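Local atomic coordinates of glutathione transferase (Lolium rigidum, PDB entry 6ZB6), a protein that probably conjugates glutathione to electrophilic xenobiotics, herbicides among them, as a phi class plant glutathione transferase. Residues K5-A10 and E30-D35. Sequence-based numbering, arbitrary orientation.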
loop_
_atom_site.group_PDB
_atom_site.type_symbol
_atom_site.label_atom_id
_atom_site.label_comp_id
_atom_site.label_asym_id
_atom_site.label_seq_id
_atom_site.Cartn_x
_atom_site.Cartn_y
_atom_site.Cartn_z
ATOM N N LYS A 5 1.188 -17.036 -6.636
ATOM C CA LYS A 5 0.590 -17.203 -5.322
ATOM C C LYS A 5 1.094 -16.118 -4.393
ATOM O O LYS A 5 2.302 -15.891 -4.300
ATOM C CB LYS A 5 0.921 -18.565 -4.709
ATOM C CG LYS A 5 0.439 -19.763 -5.488
ATOM C CD LYS A 5 0.768 -21.023 -4.697
ATOM C CE LYS A 5 0.256 -22.267 -5.382
ATOM N NZ LYS A 5 -0.029 -23.344 -4.394
ATOM N N VAL A 6 0.174 -15.481 -3.680
ATOM C CA VAL A 6 0.506 -14.530 -2.628
ATOM C C VAL A 6 0.098 -15.149 -1.302
ATOM O O VAL A 6 -1.042 -15.604 -1.148
ATOM C CB VAL A 6 -0.201 -13.181 -2.855
ATOM C CG1 VAL A 6 0.245 -12.169 -1.809
ATOM C CG2 VAL A 6 0.108 -12.687 -4.255
ATOM N N PHE A 7 1.018 -15.150 -0.342
ATOM C CA PHE A 7 0.793 -15.759 0.966
ATOM C C PHE A 7 0.495 -14.668 1.985
ATOM O O PHE A 7 1.315 -13.767 2.194
ATOM C CB PHE A 7 2.011 -16.575 1.400
ATOM C CG PHE A 7 2.276 -17.761 0.520
ATOM C CD1 PHE A 7 3.075 -17.635 -0.606
ATOM C CD2 PHE A 7 1.690 -18.992 0.797
ATOM C CE1 PHE A 7 3.312 -18.718 -1.442
ATOM C CE2 PHE A 7 1.927 -20.091 -0.030
ATOM C CZ PHE A 7 2.733 -19.951 -1.149
ATOM N N GLY A 8 -0.680 -14.751 2.612
ATOM C CA GLY A 8 -1.098 -13.765 3.575
ATOM C C GLY A 8 -2.523 -13.312 3.289
ATOM O O GLY A 8 -2.996 -13.359 2.147
ATOM N N PRO A 9 -3.227 -12.863 4.322
ATOM C CA PRO A 9 -4.604 -12.383 4.127
ATOM C C PRO A 9 -4.652 -11.084 3.338
ATOM O O PRO A 9 -3.795 -10.210 3.491
ATOM C CB PRO A 9 -5.116 -12.185 5.558
ATOM C CG PRO A 9 -3.883 -12.106 6.414
ATOM C CD PRO A 9 -2.855 -12.952 5.746
ATOM N N ALA A 10 -5.691 -10.947 2.506
ATOM C CA ALA A 10 -5.817 -9.748 1.680
ATOM C C ALA A 10 -5.942 -8.480 2.515
ATOM O O ALA A 10 -5.604 -7.398 2.024
ATOM C CB ALA A 10 -7.015 -9.863 0.733
ATOM N N GLU A 30 -3.534 -16.345 -6.896
ATOM C CA GLU A 30 -4.140 -17.071 -5.795
ATOM C C GLU A 30 -3.700 -16.412 -4.497
ATOM O O GLU A 30 -2.508 -16.171 -4.295
ATOM C CB GLU A 30 -3.719 -18.551 -5.823
ATOM C CG GLU A 30 -4.091 -19.307 -4.563
ATOM C CD GLU A 30 -3.649 -20.758 -4.576
ATOM O OE1 GLU A 30 -2.955 -21.184 -5.531
ATOM O OE2 GLU A 30 -4.018 -21.478 -3.625
ATOM N N VAL A 31 -4.655 -16.100 -3.631
ATOM C CA VAL A 31 -4.363 -15.559 -2.308
ATOM C C VAL A 31 -4.445 -16.710 -1.323
ATOM O O VAL A 31 -5.507 -17.323 -1.180
ATOM C CB VAL A 31 -5.359 -14.450 -1.921
ATOM C CG1 VAL A 31 -5.022 -13.923 -0.535
ATOM C CG2 VAL A 31 -5.332 -13.338 -2.946
ATOM N N VAL A 32 -3.338 -17.013 -0.649
ATOM C CA VAL A 32 -3.285 -18.103 0.319
ATOM C C VAL A 32 -3.432 -17.483 1.704
ATOM O O VAL A 32 -2.533 -16.785 2.183
ATOM C CB VAL A 32 -1.988 -18.915 0.200
ATOM C CG1 VAL A 32 -1.994 -20.092 1.186
ATOM C CG2 VAL A 32 -1.778 -19.413 -1.244
ATOM N N ASP A 33 -4.577 -17.717 2.339
ATOM C CA ASP A 33 -4.838 -17.150 3.655
ATOM C C ASP A 33 -3.964 -17.822 4.705
ATOM O O ASP A 33 -3.535 -18.969 4.553
ATOM C CB ASP A 33 -6.314 -17.309 4.032
ATOM C CG ASP A 33 -6.812 -16.206 4.961
ATOM O OD1 ASP A 33 -5.988 -15.539 5.626
ATOM O OD2 ASP A 33 -8.044 -16.004 5.022
ATOM N N MET A 34 -3.697 -17.088 5.779
ATOM C CA MET A 34 -2.810 -17.552 6.832
ATOM C C MET A 34 -3.370 -17.143 8.183
ATOM O O MET A 34 -3.881 -16.031 8.341
ATOM C CB MET A 34 -1.409 -16.986 6.652
ATOM C CG MET A 34 -0.762 -17.466 5.376
ATOM S SD MET A 34 0.844 -16.729 5.163
ATOM C CE MET A 34 1.706 -17.453 6.554
ATOM N N ASP A 35 -3.249 -18.042 9.149
ATOM C CA ASP A 35 -3.894 -17.904 10.450
ATOM C C ASP A 35 -2.905 -17.294 11.432
ATOM O O ASP A 35 -2.081 -18.001 12.016
ATOM C CB ASP A 35 -4.389 -19.259 10.938
ATOM C CG ASP A 35 -5.278 -19.148 12.162
ATOM O OD1 ASP A 35 -5.353 -18.048 12.752
ATOM O OD2 ASP A 35 -5.898 -20.164 12.525
HETATM O O HOH W 1 -2.553 -23.864 -6.058
#
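The two parallel strands of the beta-alpha-beta unit that opens the thioredoxin-like N-terminal domain meet here: strand 4-7, flanked on its other edge by strand 57-60, and strand 29-32, outermost in the sheet. Helix 13-24 makes the crossover between them. Three nearly straight backbone hydrogen bonds join the pair. Val6 uses both polar groups, its N donating to Glu30 O (2.8 Å) and its O accepting from Val32 N (2.7 Å); past the strand end, Gly8 N reaches Val32 O at 2.8 Å. Beta-branched valines suit such extended backbone, and the buried Val6 turns its side chain to helix 13-24, against Val15, Val18 and Leu22.

Lys5, Phe7, Glu30 and Val32 occupy the opposite face. Phe7, its CG anti to the carbonyl carbon (chi1 -65°), lies alongside Val32 and brings CD2 to 3.7 Å from Val32 CB, an oblique apolar contact between ring and branched carbon; His46 of helix 44-47 also touches the Phe7 side chain. Lys5 and Glu30 run side by side as extended chains toward solvent, where long, charged residues fit. Their salt bridge is long, Lys5 NZ to Glu30 OE1 3.8 Å, but a water accepts from Lys5 NZ and donates to Glu30 OE1, bridging the two charged ends.

Beyond the strands, Gly8 takes a positive phi (132°) at which a CB would collide with the preceding carbonyl oxygen. Met34 lays its flexible thioether beside the Gly8 backbone, SD 3.6 Å from Gly8 N. Asp33 crosses Pro9 at about a right angle, OD1 lying 3.5 Å from Pro9 CB, while the same oxygen accepts from Met34 N through its anti lone pair. Parallel strands 4-7 and 29-32, joined by helix 13-24, form the right-handed beta-alpha-beta unit typical of the thioredoxin-fold domain of glutathione transferases.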